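Long-range contact in putative xanthine dehydrogenase YAGS fad-binding subunit (Escherichia coli, PDB 5G5G), which probably oxidises aldehydes as the subunit of a periplasmic aldehyde oxidase that carries the molybdenum centre and its pterin cytosine dinucleotide: residues S296-S308 / A319-N331. Numbering follows the deposited sequence.
Sequences SGKITAISHESWS and AVQQSELLYAGAN
The imidazole of His-304 has Val-320 CG1 over one face, 3.9 Å from the ring centroid in a CH-pi contact, and Ser-323 OG at its edge, 2.7 Å from ND1 in a nearly straight hydrogen bond (172°); His-304 NE2 is bonded to Gln-287 OE1. Thr-300 O lies in the plane of the Asn-331 amide, and ND2 meets it in the carbonyl plane at 2.9 Å, while OD1 accepts from Asp-164 N. With CG anti to the backbone N (chi1 -169°), the His-304 ring reaches from its strand to the loop, where the valine methyl offers an apolar C-H to the pi face and the serine hydroxyl, on a single CB, reaches ND1. Gln-322, bent at chi2, gives NE2 to Ser-323 OG (3.0 Å) and Ala-319 O, probably fixing the hydroxyl beside the imidazole. A leucine in place of His-304 would probably leave Ser-323 OG and Gln-287 OE1 without their ring partners. Ile-302 N donates to Asn-331 O (2.9 Å). Gly-329 suits its place because a CB there would press on Ile-299 CG2. The loop 319-331 lies in the connection between parallel strands 299-310 and 331-340 of a mixed sheet in the molybdopterin cofactor-binding domain; Ala-301 and Asn-331 pack on helix 165-171, and Gln-322 and Tyr-327 touch strand 429-441.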
ATOM      1  N   SER C 296     -10.574 -30.399 -31.181  1.00 30.02           N
ATOM      2  CA  SER C 296      -9.329 -29.678 -31.554  1.00 30.29           C
ATOM      3  C   SER C 296      -8.870 -28.595 -30.572  1.00 28.39           C
ATOM      4  O   SER C 296      -7.793 -28.032 -30.711  1.00 29.18           O
ATOM      5  CB  SER C 296      -9.506 -29.112 -32.990  1.00 32.57           C
ATOM      6  OG  SER C 296     -10.472 -28.041 -33.031  1.00 35.50           O
ATOM      7  N   GLY C 297      -9.643 -28.338 -29.523  1.00 25.06           N
ATOM      8  CA  GLY C 297      -9.296 -27.331 -28.545  1.00 22.92           C
ATOM      9  C   GLY C 297      -9.836 -25.953 -28.843  1.00 21.47           C
ATOM     10  O   GLY C 297      -9.553 -25.010 -28.082  1.00 20.50           O
ATOM     11  N   LYS C 298     -10.671 -25.832 -29.864  1.00 20.50           N
ATOM     12  CA  LYS C 298     -11.388 -24.583 -30.152  1.00 20.41           C
ATOM     13  C   LYS C 298     -12.555 -24.429 -29.187  1.00 18.54           C
ATOM     14  O   LYS C 298     -13.449 -25.285 -29.134  1.00 17.89           O
ATOM     15  CB  LYS C 298     -11.951 -24.549 -31.591  1.00 22.77           C
ATOM     16  CG  LYS C 298     -10.866 -24.353 -32.662  1.00 26.51           C
ATOM     17  CD  LYS C 298     -10.509 -22.871 -32.759  1.00 28.92           C
ATOM     18  CE  LYS C 298      -9.344 -22.561 -33.681  1.00 32.51           C
ATOM     19  NZ  LYS C 298      -9.572 -23.099 -35.040  1.00 37.41           N
ATOM     20  N   ILE C 299     -12.548 -23.332 -28.446  1.00 16.52           N
ATOM     21  CA  ILE C 299     -13.659 -23.012 -27.558  1.00 16.25           C
ATOM     22  C   ILE C 299     -14.898 -22.849 -28.412  1.00 16.44           C
ATOM     23  O   ILE C 299     -14.856 -22.168 -29.438  1.00 16.45           O
ATOM     24  CB  ILE C 299     -13.370 -21.731 -26.765  1.00 15.58           C
ATOM     25  CG1 ILE C 299     -12.220 -21.998 -25.796  1.00 15.42           C
ATOM     26  CG2 ILE C 299     -14.613 -21.229 -26.023  1.00 15.56           C
ATOM     27  CD1 ILE C 299     -11.672 -20.747 -25.139  1.00 15.29           C
ATOM     28  N   THR C 300     -15.985 -23.471 -27.985  1.00 16.49           N
ATOM     29  CA  THR C 300     -17.287 -23.388 -28.617  1.00 16.72           C
ATOM     30  C   THR C 300     -18.371 -22.772 -27.723  1.00 16.96           C
ATOM     31  O   THR C 300     -19.432 -22.399 -28.233  1.00 16.95           O
ATOM     32  CB  THR C 300     -17.764 -24.773 -29.014  1.00 17.48           C
ATOM     33  OG1 THR C 300     -17.774 -25.616 -27.862  1.00 17.61           O
ATOM     34  CG2 THR C 300     -16.822 -25.351 -30.089  1.00 17.59           C
ATOM     35  N   ALA C 301     -18.118 -22.715 -26.416  1.00 16.68           N
ATOM     36  CA  ALA C 301     -19.136 -22.310 -25.465  1.00 16.78           C
ATOM     37  C   ALA C 301     -18.484 -21.609 -24.303  1.00 16.67           C
ATOM     38  O   ALA C 301     -17.559 -22.154 -23.706  1.00 15.70           O
ATOM     39  CB  ALA C 301     -19.909 -23.545 -25.005  1.00 17.26           C
ATOM     40  N   ILE C 302     -18.878 -20.363 -24.005  1.00 17.26           N
ATOM     41  CA  ILE C 302     -18.294 -19.638 -22.882  1.00 17.41           C
ATOM     42  C   ILE C 302     -19.399 -18.905 -22.143  1.00 16.70           C
ATOM     43  O   ILE C 302     -20.195 -18.174 -22.728  1.00 16.08           O
ATOM     44  CB  ILE C 302     -17.143 -18.679 -23.296  1.00 18.86           C
ATOM     45  CG1 ILE C 302     -16.585 -17.960 -22.055  1.00 18.91           C
ATOM     46  CG2 ILE C 302     -17.572 -17.665 -24.386  1.00 19.49           C
ATOM     47  CD1 ILE C 302     -15.219 -17.372 -22.355  1.00 20.09           C
ATOM     48  N   SER C 303     -19.493 -19.170 -20.853  1.00 16.31           N
ATOM     49  CA  SER C 303     -20.452 -18.548 -19.964  1.00 16.03           C
ATOM     50  C   SER C 303     -19.671 -17.984 -18.773  1.00 15.40           C
ATOM     51  O   SER C 303     -18.812 -18.677 -18.160  1.00 14.78           O
ATOM     52  CB  SER C 303     -21.498 -19.529 -19.472  1.00 16.82           C
ATOM     53  OG  SER C 303     -22.331 -18.973 -18.417  1.00 16.97           O
ATOM     54  N   HIS C 304     -19.926 -16.713 -18.449  1.00 14.87           N
ATOM     55  CA  HIS C 304     -19.262 -16.097 -17.291  1.00 14.68           C
ATOM     56  C   HIS C 304     -20.318 -15.261 -16.565  1.00 15.12           C
ATOM     57  O   HIS C 304     -20.918 -14.341 -17.154  1.00 15.33           O
ATOM     58  CB  HIS C 304     -18.109 -15.244 -17.756  1.00 14.26           C
ATOM     59  CG  HIS C 304     -17.199 -14.759 -16.671  1.00 13.77           C
ATOM     60  ND1 HIS C 304     -15.999 -14.154 -16.962  1.00 13.92           N
ATOM     61  CD2 HIS C 304     -17.305 -14.769 -15.325  1.00 13.63           C
ATOM     62  CE1 HIS C 304     -15.392 -13.831 -15.833  1.00 13.28           C
ATOM     63  NE2 HIS C 304     -16.175 -14.172 -14.825  1.00 13.39           N
ATOM     64  N   GLU C 305     -20.601 -15.633 -15.325  1.00 15.58           N
ATOM     65  CA  GLU C 305     -21.502 -14.824 -14.479  1.00 15.92           C
ATOM     66  C   GLU C 305     -20.702 -14.364 -13.270  1.00 15.79           C
ATOM     67  O   GLU C 305     -19.856 -15.093 -12.780  1.00 15.79           O
ATOM     68  CB  GLU C 305     -22.733 -15.601 -14.073  1.00 17.75           C
ATOM     69  CG  GLU C 305     -23.611 -15.960 -15.248  1.00 19.02           C
ATOM     70  CD  GLU C 305     -24.912 -16.617 -14.875  1.00 21.34           C
ATOM     71  OE1 GLU C 305     -25.011 -17.234 -13.802  1.00 21.96           O
ATOM     72  OE2 GLU C 305     -25.868 -16.495 -15.678  1.00 22.57           O
ATOM     73  N   SER C 306     -20.939 -13.142 -12.836  1.00 15.03           N
ATOM     74  CA  SER C 306     -20.278 -12.595 -11.662  1.00 14.71           C
ATOM     75  C   SER C 306     -21.241 -11.896 -10.734  1.00 14.97           C
ATOM     76  O   SER C 306     -22.135 -11.152 -11.182  1.00 14.93           O
ATOM     77  CB  SER C 306     -19.192 -11.620 -12.097  1.00 14.59           C
ATOM     78  OG  SER C 306     -18.410 -11.223 -10.972  1.00 14.52           O
ATOM     79  N   TRP C 307     -21.084 -12.191  -9.456  1.00 14.40           N
ATOM     80  CA  TRP C 307     -21.826 -11.536  -8.374  1.00 14.50           C
ATOM     81  C   TRP C 307     -20.875 -10.601  -7.626  1.00 14.31           C
ATOM     82  O   TRP C 307     -19.744 -10.958  -7.322  1.00 14.16           O
ATOM     83  CB  TRP C 307     -22.337 -12.588  -7.392  1.00 14.95           C
ATOM     84  CG  TRP C 307     -23.567 -13.288  -7.798  1.00 15.54           C
ATOM     85  CD1 TRP C 307     -24.814 -13.067  -7.342  1.00 16.06           C
ATOM     86  CD2 TRP C 307     -23.659 -14.400  -8.716  1.00 16.12           C
ATOM     87  NE1 TRP C 307     -25.711 -13.944  -7.971  1.00 16.75           N
ATOM     88  CE2 TRP C 307     -25.005 -14.776  -8.789  1.00 16.72           C
ATOM     89  CE3 TRP C 307     -22.723 -15.080  -9.506  1.00 16.25           C
ATOM     90  CZ2 TRP C 307     -25.457 -15.834  -9.651  1.00 17.48           C
ATOM     91  CZ3 TRP C 307     -23.157 -16.101 -10.361  1.00 16.52           C
ATOM     92  CH2 TRP C 307     -24.496 -16.452 -10.429  1.00 17.00           C
ATOM     93  N   SER C 308     -21.354  -9.412  -7.310  1.00 14.24           N
ATOM     94  CA  SER C 308     -20.669  -8.476  -6.410  1.00 14.38           C
ATOM     95  C   SER C 308     -21.783  -7.731  -5.684  1.00 14.86           C
ATOM     96  O   SER C 308     -22.962  -7.831  -6.079  1.00 15.55           O
ATOM     97  CB  SER C 308     -19.753  -7.481  -7.177  1.00 14.34           C
ATOM     98  OG  SER C 308     -20.535  -6.526  -7.933  1.00 14.60           O
ATOM     99  N   ALA C 319     -16.941  -7.673 -13.917  1.00 14.48           N
ATOM    100  CA  ALA C 319     -15.988  -8.757 -14.090  1.00 14.36           C
ATOM    101  C   ALA C 319     -16.206  -9.720 -15.279  1.00 14.47           C
ATOM    102  O   ALA C 319     -15.401 -10.604 -15.457  1.00 14.38           O
ATOM    103  CB  ALA C 319     -15.891  -9.546 -12.793  1.00 13.93           C
ATOM    104  N   VAL C 320     -17.230  -9.519 -16.092  1.00 14.81           N
ATOM    105  CA  VAL C 320     -17.505 -10.451 -17.202  1.00 16.25           C
ATOM    106  C   VAL C 320     -17.193  -9.820 -18.533  1.00 16.55           C
ATOM    107  O   VAL C 320     -17.201 -10.502 -19.538  1.00 16.64           O
ATOM    108  CB  VAL C 320     -18.938 -10.984 -17.171  1.00 16.85           C
ATOM    109  CG1 VAL C 320     -19.221 -11.618 -15.821  1.00 17.35           C
ATOM    110  CG2 VAL C 320     -19.946  -9.887 -17.447  1.00 17.67           C
ATOM    111  N   GLN C 321     -16.928  -8.514 -18.562  1.00 17.54           N
ATOM    112  CA  GLN C 321     -16.756  -7.845 -19.861  1.00 20.31           C
ATOM    113  C   GLN C 321     -15.646  -8.426 -20.699  1.00 18.84           C
ATOM    114  O   GLN C 321     -15.847  -8.611 -21.908  1.00 20.54           O
ATOM    115  CB  GLN C 321     -16.545  -6.318 -19.757  1.00 24.56           C
ATOM    116  CG  GLN C 321     -16.048  -5.704 -21.098  1.00 29.77           C
ATOM    117  CD  GLN C 321     -15.816  -4.192 -21.045  1.00 36.62           C
ATOM    118  OE1 GLN C 321     -16.609  -3.405 -21.588  1.00 41.92           O
ATOM    119  NE2 GLN C 321     -14.721  -3.785 -20.397  1.00 35.53           N
ATOM    120  N   GLN C 322     -14.477  -8.722 -20.122  1.00 16.64           N
ATOM    121  CA  GLN C 322     -13.380  -9.229 -20.925  1.00 15.62           C
ATOM    122  C   GLN C 322     -13.723 -10.535 -21.580  1.00 15.77           C
ATOM    123  O   GLN C 322     -13.206 -10.842 -22.666  1.00 16.24           O
ATOM    124  CB  GLN C 322     -12.073  -9.448 -20.158  1.00 15.92           C
ATOM    125  CG  GLN C 322     -12.008 -10.663 -19.261  1.00 15.41           C
ATOM    126  CD  GLN C 322     -12.794 -10.465 -17.982  1.00 15.26           C
ATOM    127  OE1 GLN C 322     -12.480  -9.550 -17.215  1.00 16.16           O
ATOM    128  NE2 GLN C 322     -13.761 -11.335 -17.717  1.00 14.82           N
ATOM    129  N   SER C 323     -14.606 -11.284 -20.955  1.00 14.70           N
ATOM    130  CA  SER C 323     -14.977 -12.581 -21.501  1.00 15.42           C
ATOM    131  C   SER C 323     -15.811 -12.465 -22.775  1.00 16.15           C
ATOM    132  O   SER C 323     -16.036 -13.490 -23.470  1.00 17.57           O
ATOM    133  CB  SER C 323     -15.708 -13.410 -20.442  1.00 15.07           C
ATOM    134  OG  SER C 323     -14.852 -13.608 -19.343  1.00 14.62           O
ATOM    135  N   GLU C 324     -16.322 -11.266 -23.050  1.00 15.99           N
ATOM    136  CA  GLU C 324     -17.067 -11.002 -24.256  1.00 17.52           C
ATOM    137  C   GLU C 324     -16.159 -10.795 -25.444  1.00 16.98           C
ATOM    138  O   GLU C 324     -16.641 -10.855 -26.584  1.00 17.72           O
ATOM    139  CB  GLU C 324     -17.973  -9.762 -24.118  1.00 19.13           C
ATOM    140  CG  GLU C 324     -18.991  -9.975 -22.973  1.00 21.29           C
ATOM    141  CD  GLU C 324     -19.769  -8.749 -22.516  1.00 24.84           C
ATOM    142  OE1 GLU C 324     -19.547  -7.625 -23.044  1.00 26.59           O
ATOM    143  OE2 GLU C 324     -20.588  -8.916 -21.571  1.00 28.90           O
ATOM    144  N   LEU C 325     -14.888 -10.528 -25.214  1.00 16.07           N
ATOM    145  CA  LEU C 325     -13.965 -10.082 -26.298  1.00 16.39           C
ATOM    146  C   LEU C 325     -12.657 -10.856 -26.389  1.00 16.03           C
ATOM    147  O   LEU C 325     -12.002 -10.844 -27.445  1.00 16.80           O
ATOM    148  CB  LEU C 325     -13.594  -8.587 -26.076  1.00 15.76           C
ATOM    149  CG  LEU C 325     -14.730  -7.636 -26.356  1.00 16.95           C
ATOM    150  CD1 LEU C 325     -14.414  -6.224 -25.849  1.00 16.92           C
ATOM    151  CD2 LEU C 325     -15.101  -7.591 -27.817  1.00 17.61           C
ATOM    152  N   LEU C 326     -12.231 -11.493 -25.310  1.00 15.91           N
ATOM    153  CA  LEU C 326     -10.882 -12.016 -25.298  1.00 15.54           C
ATOM    154  C   LEU C 326     -10.718 -13.276 -26.150  1.00 16.00           C
ATOM    155  O   LEU C 326      -9.770 -13.333 -26.903  1.00 17.16           O
ATOM    156  CB  LEU C 326     -10.379 -12.241 -23.867  1.00 15.58           C
ATOM    157  CG  LEU C 326      -8.875 -12.576 -23.665  1.00 15.15           C
ATOM    158  CD1 LEU C 326      -7.954 -11.621 -24.402  1.00 14.95           C
ATOM    159  CD2 LEU C 326      -8.528 -12.548 -22.180  1.00 15.04           C
ATOM    160  N   TYR C 327     -11.611 -14.266 -26.058  1.00 15.24           N
ATOM    161  CA  TYR C 327     -11.398 -15.514 -26.769  1.00 15.08           C
ATOM    162  C   TYR C 327     -12.528 -15.780 -27.752  1.00 15.30           C
ATOM    163  O   TYR C 327     -13.634 -15.313 -27.556  1.00 14.69           O
ATOM    164  CB  TYR C 327     -11.238 -16.690 -25.822  1.00 15.07           C
ATOM    165  CG  TYR C 327     -10.091 -16.484 -24.875  1.00 14.31           C
ATOM    166  CD1 TYR C 327      -8.818 -16.507 -25.334  1.00 14.32           C
ATOM    167  CD2 TYR C 327     -10.319 -16.266 -23.523  1.00 14.06           C
ATOM    168  CE1 TYR C 327      -7.727 -16.302 -24.481  1.00 14.56           C
ATOM    169  CE2 TYR C 327      -9.229 -16.091 -22.635  1.00 14.06           C
ATOM    170  CZ  TYR C 327      -7.944 -16.109 -23.123  1.00 14.23           C
ATOM    171  OH  TYR C 327      -6.853 -15.897 -22.309  1.00 14.28           O
ATOM    172  N   ALA C 328     -12.199 -16.468 -28.852  1.00 15.24           N
ATOM    173  CA  ALA C 328     -13.185 -16.911 -29.793  1.00 15.63           C
ATOM    174  C   ALA C 328     -14.160 -17.900 -29.126  1.00 16.00           C
ATOM    175  O   ALA C 328     -13.856 -18.496 -28.066  1.00 15.87           O
ATOM    176  CB  ALA C 328     -12.542 -17.561 -31.007  1.00 16.03           C
ATOM    177  N   GLY C 329     -15.326 -18.016 -29.748  1.00 15.26           N
ATOM    178  CA  GLY C 329     -16.380 -18.964 -29.334  1.00 15.76           C
ATOM    179  C   GLY C 329     -17.708 -18.480 -29.861  1.00 16.10           C
ATOM    180  O   GLY C 329     -18.092 -17.345 -29.556  1.00 16.06           O
ATOM    181  N   ALA C 330     -18.431 -19.339 -30.571  1.00 16.52           N
ATOM    182  CA  ALA C 330     -19.683 -18.908 -31.204  1.00 17.24           C
ATOM    183  C   ALA C 330     -20.874 -18.833 -30.251  1.00 17.67           C
ATOM    184  O   ALA C 330     -21.917 -18.212 -30.583  1.00 18.96           O
ATOM    185  CB  ALA C 330     -19.992 -19.817 -32.381  1.00 18.16           C
ATOM    186  N   ASN C 331     -20.749 -19.417 -29.060  1.00 16.92           N
ATOM    187  CA  ASN C 331     -21.893 -19.564 -28.174  1.00 17.14           C
ATOM    188  C   ASN C 331     -21.500 -19.070 -26.823  1.00 16.59           C
ATOM    189  O   ASN C 331     -20.570 -19.602 -26.198  1.00 15.67           O
ATOM    190  CB  ASN C 331     -22.334 -21.036 -28.132  1.00 17.96           C
ATOM    191  CG  ASN C 331     -22.606 -21.576 -29.506  1.00 18.65           C
ATOM    192  OD1 ASN C 331     -23.672 -21.331 -30.074  1.00 19.41           O
ATOM    193  ND2 ASN C 331     -21.633 -22.260 -30.089  1.00 18.84           N
TER
HETATM  194  O   HOH W   1     -16.988 -21.593 -31.805  1.00 22.18           O